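Amidohydrolase (Xanthomonas campestris pv. campestris, PDB 4DZH) probably catalyses the zinc-dependent deamination of adenosine-type substrates such as 5'-methylthioadenosine, as a member of the metallo-dependent hydrolase superfamily. Local coordinates at residues A[80-85]-A[322-327]; A[123-128]-A[147-152]; A[127-132]-A[153-158]. All coordinates share one frame; numbering follows the deposited sequence. Where two conformers were deposited one is given.

Interaction 1 (A[80-85]-A[322-327]); sequences THNPMT and NDLDMF. With ZN (zinc ion), chain E; MG (magnesium ion), chain B.
Leu324 reaches across to Asn82 and Thr85, a worked example of how one apolar side chain can bridge two metal-bearing parts of the chain. Its CB already points toward segment 80-85. From there CG lies beside the backbone N and anti to the carbonyl carbon (chi1 -63°), a rotation that carries the isopropyl fork onward to the other loop. CG itself stays 4.2 Å from Asn82 OD1, while the two methyls straddle that oxygen: CD1 is 3.5 Å from Asn82 OD1, and CD2 approaches the same oxygen equally closely. CD1 has a second neighbour, Thr85 CG2 at 3.8 Å, the two side chains meeting at about a right angle. Asn82 ND2 is hydrogen-bonded to the Tyr150 hydroxyl, which leaves the carbonyl side of the amide turned to the leucine methyls, in van der Waals contact only; the Thr85 hydroxyl has its strongest polar partner in Gly120.

The residues just before each point of contact hold metals. His81 binds zinc through NE2 at 2.0 Å, together with His79, His228, Asp316 and a water; His79 and His81 form the His-X-His signature of amidohydrolases. Asp323 binds magnesium through OD1 alone, at 2.1 Å, and its OD2 accepts a hydrogen bond from a magnesium-bound water (2.8 Å). Asn321, Glu289 and two further waters complete six ligands, one of those waters donating to Asp325 O. The side chain of Asp325, at the N-cap of helix 326-341, accepts a hydrogen bond from Ser328 N through OD1.

Segment 80-85 leaves strand 69-80 and turns through a short 3-10 stretch, while segment 322-327 enters helix 326-341. Helix 114-130 packs against both, touching Asn82, Thr85 and Asp323, and strand 133-139 borders Thr80, Asn82 and Met326.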
loop_
_atom_site.group_PDB
_atom_site.type_symbol
_atom_site.label_atom_id
_atom_site.label_comp_id
_atom_site.label_asym_id
_atom_site.label_seq_id
_atom_site.Cartn_x
_atom_site.Cartn_y
_atom_site.Cartn_z
ATOM N N THR A 80 -5.283 -2.483 -17.140
ATOM C CA THR A 80 -6.085 -1.321 -16.732
ATOM C C THR A 80 -7.462 -1.263 -17.386
ATOM O O THR A 80 -7.693 -1.784 -18.482
ATOM C CB THR A 80 -5.361 0.020 -17.039
ATOM O OG1 THR A 80 -5.027 0.068 -18.445
ATOM C CG2 THR A 80 -4.062 0.101 -16.210
ATOM N N HIS A 81 -8.388 -0.582 -16.709
ATOM C CA HIS A 81 -9.662 -0.146 -17.283
ATOM C C HIS A 81 -9.719 1.335 -16.930
ATOM O O HIS A 81 -10.449 1.739 -16.024
ATOM C CB HIS A 81 -10.863 -0.887 -16.658
ATOM C CG HIS A 81 -10.764 -2.385 -16.703
ATOM N ND1 HIS A 81 -10.769 -3.092 -17.891
ATOM C CD2 HIS A 81 -10.676 -3.302 -15.712
ATOM C CE1 HIS A 81 -10.681 -4.387 -17.631
ATOM N NE2 HIS A 81 -10.592 -4.538 -16.317
ATOM N N ASN A 82 -8.913 2.125 -17.623
ATOM C CA ASN A 82 -8.599 3.449 -17.079
ATOM C C ASN A 82 -9.741 4.506 -16.986
ATOM O O ASN A 82 -9.719 5.336 -16.070
ATOM C CB ASN A 82 -7.285 3.998 -17.705
ATOM C CG ASN A 82 -6.045 3.613 -16.883
ATOM O OD1 ASN A 82 -6.136 3.198 -15.694
ATOM N ND2 ASN A 82 -4.867 3.793 -17.488
ATOM N N PRO A 83 -10.743 4.445 -17.874
ATOM C CA PRO A 83 -11.870 5.373 -17.690
ATOM C C PRO A 83 -12.558 5.187 -16.334
ATOM O O PRO A 83 -13.251 6.080 -15.875
ATOM C CB PRO A 83 -12.822 5.004 -18.836
ATOM C CG PRO A 83 -11.889 4.545 -19.922
ATOM C CD PRO A 83 -10.823 3.734 -19.161
ATOM N N MET A 84 -12.386 4.025 -15.698
ATOM C CA MET A 84 -12.981 3.818 -14.387
ATOM C C MET A 84 -12.325 4.655 -13.265
ATOM O O MET A 84 -12.784 4.601 -12.130
ATOM C CB MET A 84 -13.051 2.314 -14.046
ATOM C CG MET A 84 -13.672 1.503 -15.170
ATOM S SD MET A 84 -13.927 -0.248 -14.821
ATOM C CE MET A 84 -15.341 -0.197 -13.734
ATOM N N THR A 85 -11.294 5.465 -13.559
ATOM C CA THR A 85 -10.848 6.444 -12.578
ATOM C C THR A 85 -12.031 7.339 -12.213
ATOM O O THR A 85 -12.168 7.753 -11.075
ATOM C CB THR A 85 -9.787 7.399 -13.092
ATOM O OG1 THR A 85 -10.252 7.962 -14.324
ATOM C CG2 THR A 85 -8.500 6.712 -13.302
ATOM N N ASN A 322 -8.465 1.217 -4.799
ATOM C CA ASN A 322 -9.134 2.012 -5.843
ATOM C C ASN A 322 -8.173 3.029 -6.457
ATOM O O ASN A 322 -8.606 4.113 -6.925
ATOM C CB ASN A 322 -10.273 2.758 -5.167
ATOM C CG ASN A 322 -11.421 1.847 -4.855
ATOM O OD1 ASN A 322 -11.498 0.734 -5.371
ATOM N ND2 ASN A 322 -12.306 2.298 -3.985
ATOM N N ASP A 323 -6.867 2.736 -6.420
ATOM C CA ASP A 323 -5.900 3.650 -7.058
ATOM C C ASP A 323 -5.147 2.964 -8.193
ATOM O O ASP A 323 -5.344 1.774 -8.492
ATOM C CB ASP A 323 -4.957 4.286 -6.053
ATOM C CG ASP A 323 -4.226 3.264 -5.195
ATOM O OD1 ASP A 323 -4.018 2.128 -5.679
ATOM O OD2 ASP A 323 -3.778 3.625 -4.085
ATOM N N LEU A 324 -4.308 3.741 -8.884
ATOM C CA LEU A 324 -3.459 3.201 -9.975
ATOM C C LEU A 324 -2.018 3.185 -9.504
ATOM O O LEU A 324 -1.084 3.461 -10.269
ATOM C CB LEU A 324 -3.543 4.090 -11.232
ATOM C CG LEU A 324 -4.948 4.124 -11.817
ATOM C CD1 LEU A 324 -5.012 5.145 -13.001
ATOM C CD2 LEU A 324 -5.545 2.716 -12.245
ATOM N N ASP A 325 -1.813 2.899 -8.229
ATOM C CA ASP A 325 -0.511 3.049 -7.603
ATOM C C ASP A 325 0.280 1.764 -7.800
ATOM O O ASP A 325 0.026 0.759 -7.078
ATOM C CB ASP A 325 -0.719 3.317 -6.095
ATOM C CG ASP A 325 0.605 3.486 -5.307
ATOM O OD1 ASP A 325 1.679 3.153 -5.864
ATOM O OD2 ASP A 325 0.547 3.925 -4.136
ATOM N N MET A 326 1.202 1.760 -8.755
ATOM C CA MET A 326 2.003 0.548 -8.976
ATOM C C MET A 326 3.039 0.330 -7.898
ATOM O O MET A 326 3.490 -0.809 -7.713
ATOM C CB MET A 326 2.663 0.575 -10.364
ATOM C CG MET A 326 1.695 0.281 -11.483
ATOM S SD MET A 326 1.259 -1.478 -11.582
ATOM C CE MET A 326 2.852 -2.204 -12.042
ATOM N N PHE A 327 3.489 1.379 -7.174
ATOM C CA PHE A 327 4.422 1.125 -6.069
ATOM C C PHE A 327 3.729 0.266 -5.019
ATOM O O PHE A 327 4.300 -0.700 -4.515
ATOM C CB PHE A 327 4.906 2.442 -5.434
ATOM C CG PHE A 327 6.036 3.097 -6.186
ATOM C CD1 PHE A 327 5.805 3.767 -7.383
ATOM C CD2 PHE A 327 7.325 3.047 -5.675
ATOM C CE1 PHE A 327 6.844 4.353 -8.087
ATOM C CE2 PHE A 327 8.388 3.649 -6.376
ATOM C CZ PHE A 327 8.146 4.291 -7.554
HETATM ZN ZN ZN E . -10.002 -6.230 -15.481
HETATM MG MG MG B . -3.919 0.272 -4.801
HETATM O O HOH W 1 -2.566 1.215 -3.442
HETATM O O HOH W 2 -2.506 -0.172 -6.216
HETATM O O HOH W 3 -5.427 0.693 -3.306
HETATM O O HOH W 4 -10.768 -7.364 -13.991
#

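Interaction 2 (A[123-128]-A[147-152])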
loop_
_atom_site.group_PDB
_atom_site.type_symbol
_atom_site.label_atom_id
_atom_site.label_comp_id
_atom_site.label_asym_id
_atom_site.label_seq_id
_atom_site.Cartn_x
_atom_site.Cartn_y
_atom_site.Cartn_z
ATOM N N LEU A 123 -7.516 11.547 -16.965
ATOM C CA LEU A 123 -7.323 11.509 -15.528
ATOM C C LEU A 123 -6.308 10.401 -15.112
ATOM O O LEU A 123 -5.373 10.660 -14.349
ATOM C CB LEU A 123 -8.678 11.289 -14.846
ATOM C CG LEU A 123 -8.638 11.278 -13.314
ATOM C CD1 LEU A 123 -7.940 12.536 -12.771
ATOM C CD2 LEU A 123 -10.036 11.150 -12.820
ATOM N N ALA A 124 -6.473 9.210 -15.688
ATOM C CA ALA A 124 -5.562 8.115 -15.389
ATOM C C ALA A 124 -4.117 8.410 -15.796
ATOM O O ALA A 124 -3.165 8.101 -15.047
ATOM C CB ALA A 124 -6.043 6.826 -16.051
ATOM N N ILE A 125 -3.946 9.050 -16.962
ATOM C CA ILE A 125 -2.606 9.371 -17.431
ATOM C C ILE A 125 -1.894 10.291 -16.415
ATOM O O ILE A 125 -0.745 10.054 -16.033
ATOM C CB ILE A 125 -2.664 10.016 -18.821
ATOM C CG1 ILE A 125 -3.056 8.987 -19.876
ATOM C CG2 ILE A 125 -1.316 10.721 -19.125
ATOM C CD1 ILE A 125 -3.397 9.631 -21.230
ATOM N N ALA A 126 -2.603 11.294 -15.891
ATOM C CA ALA A 126 -2.014 12.143 -14.849
ATOM C C ALA A 126 -1.629 11.315 -13.596
ATOM O O ALA A 126 -0.536 11.474 -13.038
ATOM C CB ALA A 126 -2.991 13.279 -14.504
ATOM N N GLU A 127 -2.551 10.464 -13.134
ATOM C CA GLU A 127 -2.277 9.657 -11.957
ATOM C C GLU A 127 -1.112 8.692 -12.177
ATOM O O GLU A 127 -0.254 8.506 -11.283
ATOM C CB GLU A 127 -3.532 8.888 -11.508
ATOM C CG GLU A 127 -3.238 8.038 -10.257
ATOM C CD GLU A 127 -4.449 7.365 -9.672
ATOM O OE1 GLU A 127 -5.578 7.610 -10.118
ATOM O OE2 GLU A 127 -4.222 6.559 -8.738
ATOM N N MET A 128 -1.044 8.138 -13.392
ATOM C CA MET A 128 0.000 7.164 -13.706
ATOM C C MET A 128 1.344 7.845 -13.751
ATOM O O MET A 128 2.267 7.395 -13.110
ATOM C CB MET A 128 -0.288 6.418 -14.996
ATOM C CG MET A 128 -1.463 5.469 -14.822
ATOM S SD MET A 128 -1.711 4.425 -16.284
ATOM C CE MET A 128 -2.148 5.685 -17.523
ATOM N N ALA A 147 -6.661 5.204 -27.681
ATOM C CA ALA A 147 -5.408 5.227 -28.442
ATOM C C ALA A 147 -5.033 6.670 -28.788
ATOM O O ALA A 147 -3.897 7.088 -28.573
ATOM C CB ALA A 147 -5.517 4.347 -29.706
ATOM N N ALA A 148 -6.016 7.430 -29.243
ATOM C CA ALA A 148 -5.773 8.832 -29.603
ATOM C C ALA A 148 -5.333 9.636 -28.387
ATOM O O ALA A 148 -4.382 10.444 -28.476
ATOM C CB ALA A 148 -7.008 9.443 -30.241
ATOM N N VAL A 149 -6.017 9.425 -27.246
ATOM C CA VAL A 149 -5.687 10.124 -26.007
ATOM C C VAL A 149 -4.298 9.789 -25.507
ATOM O O VAL A 149 -3.526 10.681 -25.221
ATOM C CB VAL A 149 -6.716 9.872 -24.893
ATOM C CG1 VAL A 149 -6.233 10.456 -23.578
ATOM C CG2 VAL A 149 -8.039 10.469 -25.289
ATOM N N TYR A 150 -3.957 8.499 -25.452
ATOM C CA TYR A 150 -2.599 8.123 -25.075
ATOM C C TYR A 150 -1.547 8.754 -26.025
ATOM O O TYR A 150 -0.545 9.286 -25.548
ATOM C CB TYR A 150 -2.448 6.601 -25.034
ATOM C CG TYR A 150 -3.128 5.963 -23.822
ATOM C CD1 TYR A 150 -2.830 6.334 -22.517
ATOM C CD2 TYR A 150 -4.056 4.946 -24.005
ATOM C CE1 TYR A 150 -3.437 5.730 -21.432
ATOM C CE2 TYR A 150 -4.654 4.338 -22.904
ATOM C CZ TYR A 150 -4.348 4.741 -21.644
ATOM O OH TYR A 150 -4.922 4.168 -20.514
ATOM N N LYS A 151 -1.797 8.677 -27.338
ATOM C CA LYS A 151 -0.856 9.173 -28.351
ATOM C C LYS A 151 -0.690 10.671 -28.132
ATOM O O LYS A 151 0.431 11.168 -28.089
ATOM C CB LYS A 151 -1.380 8.898 -29.745
ATOM C CG LYS A 151 -0.427 9.400 -30.840
ATOM C CD LYS A 151 0.932 8.719 -30.720
ATOM C CE LYS A 151 1.900 9.169 -31.863
ATOM N NZ LYS A 151 2.991 8.197 -32.110
ATOM N N GLN A 152 -1.792 11.396 -27.949
ATOM C CA GLN A 152 -1.707 12.870 -27.771
ATOM C C GLN A 152 -0.839 13.250 -26.548
ATOM O O GLN A 152 -0.111 14.267 -26.542
ATOM C CB GLN A 152 -3.137 13.432 -27.638
ATOM C CG GLN A 152 -3.251 14.932 -27.327
ATOM C CD GLN A 152 -4.567 15.272 -26.613
ATOM O OE1 GLN A 152 -5.570 14.551 -26.757
ATOM N NE2 GLN A 152 -4.563 16.368 -25.820
#
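Ile125 packs against Val149 and Tyr150 where two consecutive helices of the TIM-barrel fold lie side by side. Helix 114-130 precedes strand 133-139 and helix 143-152 follows it, and the short segments of the two helices run in broadly the same direction, their axes 11.0 Å apart at a crossing angle of -41°. That wide spacing has to be filled by side chains, and the filling is apolar.

Among the aliphatic contacts, Ile125 extends CD1 to Val149 CG1 at 3.8 Å. The valine, chi1 172°, turns this methyl anti to its own backbone N, and the Val149 side chain also touches Ala118, Thr121 and Thr122 of helix 114-130.

The polar end of the Tyr150 ring finds partners outside the two segments: the hydroxyl is hydrogen-bonded to Glu138 OE1 of strand 133-139 and to Asn82 ND2, which ties the outer end of the ring to the strand side.

The aromatic contacts gather on one side of that ring. Ile125 CD1 approaches Tyr150 CD1 to 3.6 Å, and Ile125 CG1 lies 3.6 Å from Tyr150 CE1, so the isoleucine lies along the CD1-CE1 bond, its CD1 oblique to the ring. Past the isoleucine, Met128 runs across the tyrosine at about a right angle and brings its terminal methyl CE to the ring edge, near the ring plane, 4.1 Å from Tyr150 CE1.

Interaction 3 (A[127-132]-A[153-158]); sequences EMLRGG and HGFRAL
Phe155 sits against two successive residues at the end of a helix, Met128 and Leu129. The thioether methyl makes the nearest approach, Met128 CE lying 3.4 Å from Phe155 CZ, and the bend at chi3 (-65°) turns that methyl toward the CZ end of the ring, obliquely to its plane. The sulfur follows in a Met-aromatic contact: Met128 SD is 4.9 Å from the Phe155 ring centroid and 55° off the ring normal. Leu129 comes from another direction, its CD2 at the ring edge and 3.8 Å from Phe155 CE2.

In the next shell, Ile125 of the same helix and Ile415 of strand 410-415 also touch the Phe155 side chain. Beyond them lie two helix ends. Gly132 ends helix 114-130 in a Schellman motif, its N bonded to Leu129 O at 3.1 Å, and Gly154 ends helix 143-152 in another, delivering Phe155 just ahead of strand 156-163.

No hydrogen bond crosses between the segments, so cohesion here should come from dispersion and from the polarisable sulfur beside the aromatic ring, forces that depend on close fit more than on exact direction.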
loop_
_atom_site.group_PDB
_atom_site.type_symbol
_atom_site.label_atom_id
_atom_site.label_comp_id
_atom_site.label_asym_id
_atom_site.label_seq_id
_atom_site.Cartn_x
_atom_site.Cartn_y
_atom_site.Cartn_z
ATOM N N GLU A 127 -2.551 10.464 -13.134
ATOM C CA GLU A 127 -2.277 9.657 -11.957
ATOM C C GLU A 127 -1.112 8.692 -12.177
ATOM O O GLU A 127 -0.254 8.506 -11.283
ATOM C CB GLU A 127 -3.532 8.888 -11.508
ATOM C CG GLU A 127 -3.238 8.038 -10.257
ATOM C CD GLU A 127 -4.449 7.365 -9.672
ATOM O OE1 GLU A 127 -5.578 7.610 -10.118
ATOM O OE2 GLU A 127 -4.222 6.559 -8.738
ATOM N N MET A 128 -1.044 8.138 -13.392
ATOM C CA MET A 128 0.000 7.164 -13.706
ATOM C C MET A 128 1.344 7.845 -13.751
ATOM O O MET A 128 2.267 7.395 -13.110
ATOM C CB MET A 128 -0.288 6.418 -14.996
ATOM C CG MET A 128 -1.463 5.469 -14.822
ATOM S SD MET A 128 -1.711 4.425 -16.284
ATOM C CE MET A 128 -2.148 5.685 -17.523
ATOM N N LEU A 129 1.415 8.987 -14.427
ATOM C CA LEU A 129 2.702 9.709 -14.533
ATOM C C LEU A 129 3.216 10.149 -13.159
ATOM O O LEU A 129 4.386 9.993 -12.838
ATOM C CB LEU A 129 2.614 10.935 -15.450
ATOM C CG LEU A 129 2.373 10.586 -16.913
ATOM C CD1 LEU A 129 1.986 11.813 -17.738
ATOM C CD2 LEU A 129 3.632 9.894 -17.486
ATOM N N ARG A 130 2.298 10.627 -12.320
ATOM C CA ARG A 130 2.673 11.142 -10.995
ATOM C C ARG A 130 3.223 10.011 -10.099
ATOM O O ARG A 130 3.967 10.245 -9.132
ATOM C CB ARG A 130 1.493 11.875 -10.359
ATOM C CG ARG A 130 1.316 13.328 -10.917
ATOM C CD ARG A 130 -0.075 13.858 -10.721
ATOM N NE ARG A 130 -0.486 13.903 -9.314
ATOM C CZ ARG A 130 -0.392 14.968 -8.520
ATOM N NH1 ARG A 130 0.148 16.113 -8.951
ATOM N NH2 ARG A 130 -0.857 14.885 -7.275
ATOM N N GLY A 131 2.885 8.763 -10.482
ATOM C CA GLY A 131 3.317 7.597 -9.757
ATOM C C GLY A 131 4.322 6.740 -10.469
ATOM O O GLY A 131 4.522 5.582 -10.097
ATOM N N GLY A 132 4.917 7.287 -11.529
ATOM C CA GLY A 132 6.002 6.584 -12.212
ATOM C C GLY A 132 5.591 5.422 -13.110
ATOM O O GLY A 132 6.470 4.609 -13.479
ATOM N N HIS A 153 -0.885 12.431 -25.496
ATOM C CA HIS A 153 -0.130 12.722 -24.302
ATOM C C HIS A 153 1.265 12.126 -24.310
ATOM O O HIS A 153 2.009 12.223 -23.296
ATOM C CB HIS A 153 -0.880 12.228 -23.041
ATOM C CG HIS A 153 -2.061 13.071 -22.685
ATOM N ND1 HIS A 153 -3.291 12.911 -23.269
ATOM C CD2 HIS A 153 -2.160 14.153 -21.875
ATOM C CE1 HIS A 153 -4.124 13.828 -22.794
ATOM N NE2 HIS A 153 -3.459 14.594 -21.955
ATOM N N GLY A 154 1.622 11.474 -25.407
ATOM C CA GLY A 154 2.891 10.787 -25.449
ATOM C C GLY A 154 3.079 9.629 -24.490
ATOM O O GLY A 154 4.177 9.407 -24.006
ATOM N N PHE A 155 2.011 8.867 -24.236
ATOM C CA PHE A 155 2.025 7.856 -23.202
ATOM C C PHE A 155 1.934 6.489 -23.879
ATOM O O PHE A 155 1.161 6.341 -24.812
ATOM C CB PHE A 155 0.841 8.093 -22.234
ATOM C CG PHE A 155 0.891 7.245 -20.990
ATOM C CD1 PHE A 155 0.468 5.911 -20.993
ATOM C CD2 PHE A 155 1.371 7.783 -19.813
ATOM C CE1 PHE A 155 0.553 5.134 -19.835
ATOM C CE2 PHE A 155 1.482 7.003 -18.636
ATOM C CZ PHE A 155 1.051 5.679 -18.644
ATOM N N ARG A 156 2.768 5.527 -23.452
ATOM C CA ARG A 156 2.847 4.251 -24.162
ATOM C C ARG A 156 1.702 3.309 -23.782
ATOM O O ARG A 156 1.331 3.189 -22.615
ATOM C CB ARG A 156 4.191 3.584 -23.865
ATOM C CG ARG A 156 4.568 2.483 -24.882
ATOM C CD ARG A 156 5.962 1.958 -24.575
ATOM N NE ARG A 156 6.943 3.036 -24.599
ATOM C CZ ARG A 156 7.456 3.553 -25.719
ATOM N NH1 ARG A 156 7.055 3.117 -26.922
ATOM N NH2 ARG A 156 8.357 4.525 -25.642
ATOM N N ALA A 157 1.160 2.614 -24.774
ATOM C CA ALA A 157 0.049 1.717 -24.463
ATOM C C ALA A 157 -0.098 0.596 -25.451
ATOM O O ALA A 157 0.024 0.780 -26.664
ATOM C CB ALA A 157 -1.252 2.509 -24.443
ATOM N N LEU A 158 -0.458 -0.553 -24.904
ATOM C CA LEU A 158 -1.046 -1.643 -25.723
ATOM C C LEU A 158 -2.544 -1.504 -25.494
ATOM O O LEU A 158 -3.011 -1.621 -24.333
ATOM C CB LEU A 158 -0.540 -3.007 -25.223
ATOM C CG LEU A 158 -1.147 -4.211 -25.984
ATOM C CD1 LEU A 158 -0.829 -4.182 -27.480
ATOM C CD2 LEU A 158 -0.674 -5.542 -25.392
#

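Read from the N terminus, the chain leaves strand 69-80 and opens in segment 80-85 the long loop that interaction 1 closes some 240 residues later, at the entry to helix 326-341. Interactions 2 and 3 are nested inside it. Both start from helix 114-130 and share Glu127 and Met128; they close short loops around strand 133-139, interaction 2 on helix 143-152 and interaction 3 just beyond, ahead of strand 156-163. A probable hydrogen bond from Leu324 N to Glu127 OE2 joins interaction 1 to this common helix, and one between Tyr150 O and Phe155 N links the other two. Helix 114-130 thus connects metal-binding loops with neighbouring barrel elements.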